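Local coordinates for putative major capsid protein (Cafeteriavirus-dependent mavirus, PDB 6G44) that builds the icosahedral shell of the virophage mavirus, its double jelly-roll subunits joining in threes as capsomers, at the interface of chains A and B. Residues are numbered along the deposited sequence; one frame, centred on the assembly and turned at random. Chains: chain A/B, Putative major capsid protein.

Contact 1: the interface of chains A and B. Residues chain A 441, 500, 503; chain B 14-15.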
ATOM      1  N   MET A 441      35.290  -6.411   2.207  1.00 15.39           N
ATOM      2  CA  MET A 441      34.132  -6.481   1.304  1.00 15.24           C
ATOM      3  C   MET A 441      33.279  -7.666   1.716  1.00 14.73           C
ATOM      4  O   MET A 441      33.799  -8.704   2.112  1.00 14.79           O
ATOM      5  CB  MET A 441      34.556  -6.652  -0.154  1.00 17.21           C
ATOM      6  CG  MET A 441      35.379  -5.512  -0.728  1.00 18.27           C
ATOM      7  SD  MET A 441      35.943  -5.822  -2.409  1.00 21.73           S
ATOM      8  CE  MET A 441      34.420  -5.736  -3.312  1.00 22.59           C
ATOM      9  N   LEU A 500      37.088 -10.515  -5.708  1.00 17.53           N
ATOM     10  CA  LEU A 500      35.966  -9.573  -5.606  1.00 17.63           C
ATOM     11  C   LEU A 500      36.290  -8.210  -6.241  1.00 18.68           C
ATOM     12  O   LEU A 500      35.474  -7.678  -6.979  1.00 19.74           O
ATOM     13  CB  LEU A 500      35.521  -9.426  -4.158  1.00 17.31           C
ATOM     14  CG  LEU A 500      35.014 -10.739  -3.514  1.00 16.74           C
ATOM     15  CD1 LEU A 500      34.711 -10.499  -2.042  1.00 17.06           C
ATOM     16  CD2 LEU A 500      33.845 -11.343  -4.278  1.00 17.44           C
ATOM     17  N   SER A 503      35.809  -8.298  -9.969  1.00 21.33           N
ATOM     18  CA  SER A 503      34.534  -8.806 -10.445  1.00 20.60           C
ATOM     19  C   SER A 503      33.734  -7.693 -11.141  1.00 21.79           C
ATOM     20  O   SER A 503      33.784  -6.524 -10.730  1.00 22.55           O
ATOM     21  CB  SER A 503      33.710  -9.392  -9.295  1.00 19.85           C
ATOM     22  OG  SER A 503      34.336 -10.524  -8.705  1.00 19.94           O
TER
ATOM     23  N   VAL B  14      29.960 -11.191  -8.900  1.00 16.24           N
ATOM     24  CA  VAL B  14      29.722  -9.838  -9.375  1.00 15.85           C
ATOM     25  C   VAL B  14      29.792  -8.894  -8.180  1.00 15.58           C
ATOM     26  O   VAL B  14      29.758  -9.336  -7.041  1.00 15.21           O
ATOM     27  CB  VAL B  14      28.365  -9.702 -10.072  1.00 15.86           C
ATOM     28  CG1 VAL B  14      28.322 -10.619 -11.286  1.00 17.11           C
ATOM     29  CG2 VAL B  14      27.204  -9.986  -9.131  1.00 16.12           C
ATOM     30  N   LEU B  15      29.897  -7.588  -8.443  1.00 16.87           N
ATOM     31  CA  LEU B  15      29.814  -6.564  -7.401  1.00 18.47           C
ATOM     32  C   LEU B  15      28.521  -5.786  -7.539  1.00 18.03           C
ATOM     33  O   LEU B  15      28.384  -4.990  -8.484  1.00 21.18           O
ATOM     34  CB  LEU B  15      30.987  -5.583  -7.496  1.00 20.64           C
ATOM     35  CG  LEU B  15      32.382  -6.103  -7.226  1.00 21.23           C
ATOM     36  CD1 LEU B  15      33.322  -4.916  -7.130  1.00 22.02           C
ATOM     37  CD2 LEU B  15      32.431  -6.922  -5.951  1.00 21.11           C
TER
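B:Leu15 sets its branched end against chain A, between the S-methyl of A:Met441 and the carbonyl oxygens of A:Leu500 and A:Ser503. The two long side chains, B:Leu15 and A:Met441, meet at about a right angle: the methionine presents its terminal methyl, and CE lies 3.5 Å from CD2 of the leucine, with CD1 slightly farther away. A bend at the last torsion of A:Met441 (chi3 70°) turns that methyl off the line of an otherwise extended chain and towards the leucine fork. Around the other flank of B:Leu15 the surface is backbone. The carbonyl O of A:Leu500 touches CD2 at 3.3 Å and also lies close to CG and CD1, so it faces the whole fork. The carbonyl O of A:Ser503 comes up to CG at 3.8 Å. It is the main-chain carbonyl of A:Leu500, near the end of helix 497-501, that meets the partner. One residue back on the chain B strand, the backbone of B:Val14 lies against CB of A:Ser503, which is 4.0 Å from CA of the valine, a looser van der Waals touch. The patch is small, hiding 49 Å² in all. In the fold, B:Leu15 belongs to the short N-terminal strand 13-16 of chain B, which reaches across to chain A, where helix 497-501, the loop after it and the loop carrying A:Met441 receive it.

Contact 2: the interface of chains A and B. Residues chain A 186-189; chain B 401-402, 405.
A:Ile186 drives its CD1 methyl against the start of helix 401-405 of chain B, joining two double jelly-roll capsid subunits. The methyl lies 3.6 Å from CG of B:Leu402 and also rests on the backbone between B:Gly401 and B:Leu402. The isoleucine spreads its two branches along the helix: CG1, beside the backbone N (chi1 -59°), carries CD1 to the first turn, while CG2 points to the last residue and meets CB of B:Ala405 at 3.9 Å. That alanine methyl also packs near the carbonyl O of A:His187 and CA of A:Pro188, and chain A hides 66 Å² of B:Ala405. At the edge of this apolar centre, the backbone N of A:Arg189 donates to the carbonyl O of B:Ala405 over 3.0 Å, in the carbonyl plane and on a lone pair, with 158° at the hydrogen. The arginine's CB leans on the same oxygen. Its chain then bends at chi3 (72°) and crosses B:Leu402 obliquely, bringing NH1 of the guanidinium 3.9 Å from CD2. Two waters complete the rim. One links NH1 of A:Arg189, 2.8 Å away, to the carbonyl O of B:Leu402. The other bridges the carbonyl O of A:Ile186, at the end of strand 183-186, and the carbonyl O of B:Gly401, 2.9 Å from each.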
ATOM      1  N   ILE A 186     -13.835 -17.498  21.831  1.00 14.02           N
ATOM      2  CA  ILE A 186     -13.905 -17.101  23.236  1.00 15.11           C
ATOM      3  C   ILE A 186     -15.021 -17.881  23.910  1.00 15.22           C
ATOM      4  O   ILE A 186     -16.177 -17.839  23.485  1.00 15.94           O
ATOM      5  CB  ILE A 186     -14.216 -15.607  23.412  1.00 17.45           C
ATOM      6  CG1 ILE A 186     -13.170 -14.736  22.749  1.00 18.34           C
ATOM      7  CG2 ILE A 186     -14.302 -15.281  24.905  1.00 16.87           C
ATOM      8  CD1 ILE A 186     -13.615 -13.306  22.554  1.00 21.14           C
ATOM      9  N   HIS A 187     -14.671 -18.609  24.964  1.00 14.86           N
ATOM     10  CA  HIS A 187     -15.657 -19.381  25.719  1.00 16.45           C
ATOM     11  C   HIS A 187     -16.611 -18.417  26.442  1.00 16.64           C
ATOM     12  O   HIS A 187     -16.213 -17.325  26.857  1.00 16.33           O
ATOM     13  CB  HIS A 187     -14.949 -20.258  26.753  1.00 16.10           C
ATOM     14  CG  HIS A 187     -13.997 -21.282  26.188  1.00 16.57           C
ATOM     15  ND1 HIS A 187     -13.734 -22.469  26.842  1.00 17.74           N
ATOM     16  CD2 HIS A 187     -13.223 -21.296  25.074  1.00 16.20           C
ATOM     17  CE1 HIS A 187     -12.830 -23.163  26.168  1.00 17.86           C
ATOM     18  NE2 HIS A 187     -12.519 -22.482  25.074  1.00 17.09           N
ATOM     19  N   PRO A 188     -17.874 -18.821  26.627  1.00 19.72           N
ATOM     20  CA  PRO A 188     -18.797 -17.953  27.374  1.00 19.01           C
ATOM     21  C   PRO A 188     -18.263 -17.544  28.736  1.00 18.01           C
ATOM     22  O   PRO A 188     -17.634 -18.351  29.417  1.00 18.42           O
ATOM     23  CB  PRO A 188     -20.024 -18.841  27.537  1.00 20.55           C
ATOM     24  CG  PRO A 188     -20.035 -19.627  26.273  1.00 21.16           C
ATOM     25  CD  PRO A 188     -18.575 -19.957  26.018  1.00 20.73           C
ATOM     26  N   ARG A 189     -18.524 -16.297  29.105  1.00 19.13           N
ATOM     27  CA  ARG A 189     -18.007 -15.702  30.337  1.00 19.17           C
ATOM     28  C   ARG A 189     -19.146 -15.589  31.334  1.00 21.35           C
ATOM     29  O   ARG A 189     -20.209 -15.084  30.979  1.00 22.54           O
ATOM     30  CB  ARG A 189     -17.446 -14.311  30.067  1.00 19.53           C
ATOM     31  CG  ARG A 189     -16.230 -14.330  29.146  1.00 19.67           C
ATOM     32  CD  ARG A 189     -15.816 -12.938  28.774  1.00 19.39           C
ATOM     33  NE  ARG A 189     -15.202 -12.218  29.889  1.00 19.55           N
ATOM     34  CZ  ARG A 189     -15.014 -10.903  29.915  1.00 18.98           C
ATOM     35  NH1 ARG A 189     -15.394 -10.109  28.900  1.00 19.41           N
ATOM     36  NH2 ARG A 189     -14.425 -10.357  30.969  1.00 20.42           N
TER
ATOM     37  N   GLY B 401     -16.664 -12.355  18.954  1.00 15.07           N
ATOM     38  CA  GLY B 401     -16.797 -13.322  20.045  1.00 16.17           C
ATOM     39  C   GLY B 401     -16.971 -12.774  21.431  1.00 16.78           C
ATOM     40  O   GLY B 401     -17.682 -13.374  22.211  1.00 15.67           O
ATOM     41  N   LEU B 402     -16.311 -11.670  21.763  1.00 18.11           N
ATOM     42  CA  LEU B 402     -16.524 -11.045  23.087  1.00 21.73           C
ATOM     43  C   LEU B 402     -17.919 -10.586  23.322  1.00 24.02           C
ATOM     44  O   LEU B 402     -18.479 -10.816  24.383  1.00 24.23           O
ATOM     45  CB  LEU B 402     -15.667  -9.813  23.291  1.00 23.58           C
ATOM     46  CG  LEU B 402     -14.282  -9.986  23.807  1.00 23.29           C
ATOM     47  CD1 LEU B 402     -13.620  -8.621  23.796  1.00 24.13           C
ATOM     48  CD2 LEU B 402     -14.297 -10.561  25.221  1.00 22.81           C
ATOM     49  N   ALA B 405     -19.989 -13.623  24.061  1.00 23.19           N
ATOM     50  CA  ALA B 405     -19.595 -14.284  25.303  1.00 23.06           C
ATOM     51  C   ALA B 405     -20.007 -13.504  26.550  1.00 25.19           C
ATOM     52  O   ALA B 405     -19.878 -14.034  27.642  1.00 24.11           O
ATOM     53  CB  ALA B 405     -18.098 -14.496  25.333  1.00 21.62           C
TER
HETATM   54  O   HOH W   1     -17.876 -16.228  21.753  1.00 19.50           O
HETATM   55  O   HOH W   2     -17.483 -10.347  26.982  1.00 22.74           O

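Some 59 Å separate the C-alpha centres of contact 1 and contact 2, and the two share no residue or secondary-structure element. They join the same pair of chains at opposite ends of the subunits: chain B sends its N-terminal strand to chain A in contact 1, whereas in contact 2 the end of strand 183-186 of chain A and the loop after it meet helix 401-405 of chain B. Because different surfaces meet, the pairing is not an exact two-fold, and repetition in the deposited three-copy assembly would tie each subunit to both neighbours. Holding the pair at both ends probably limits rocking between subunits.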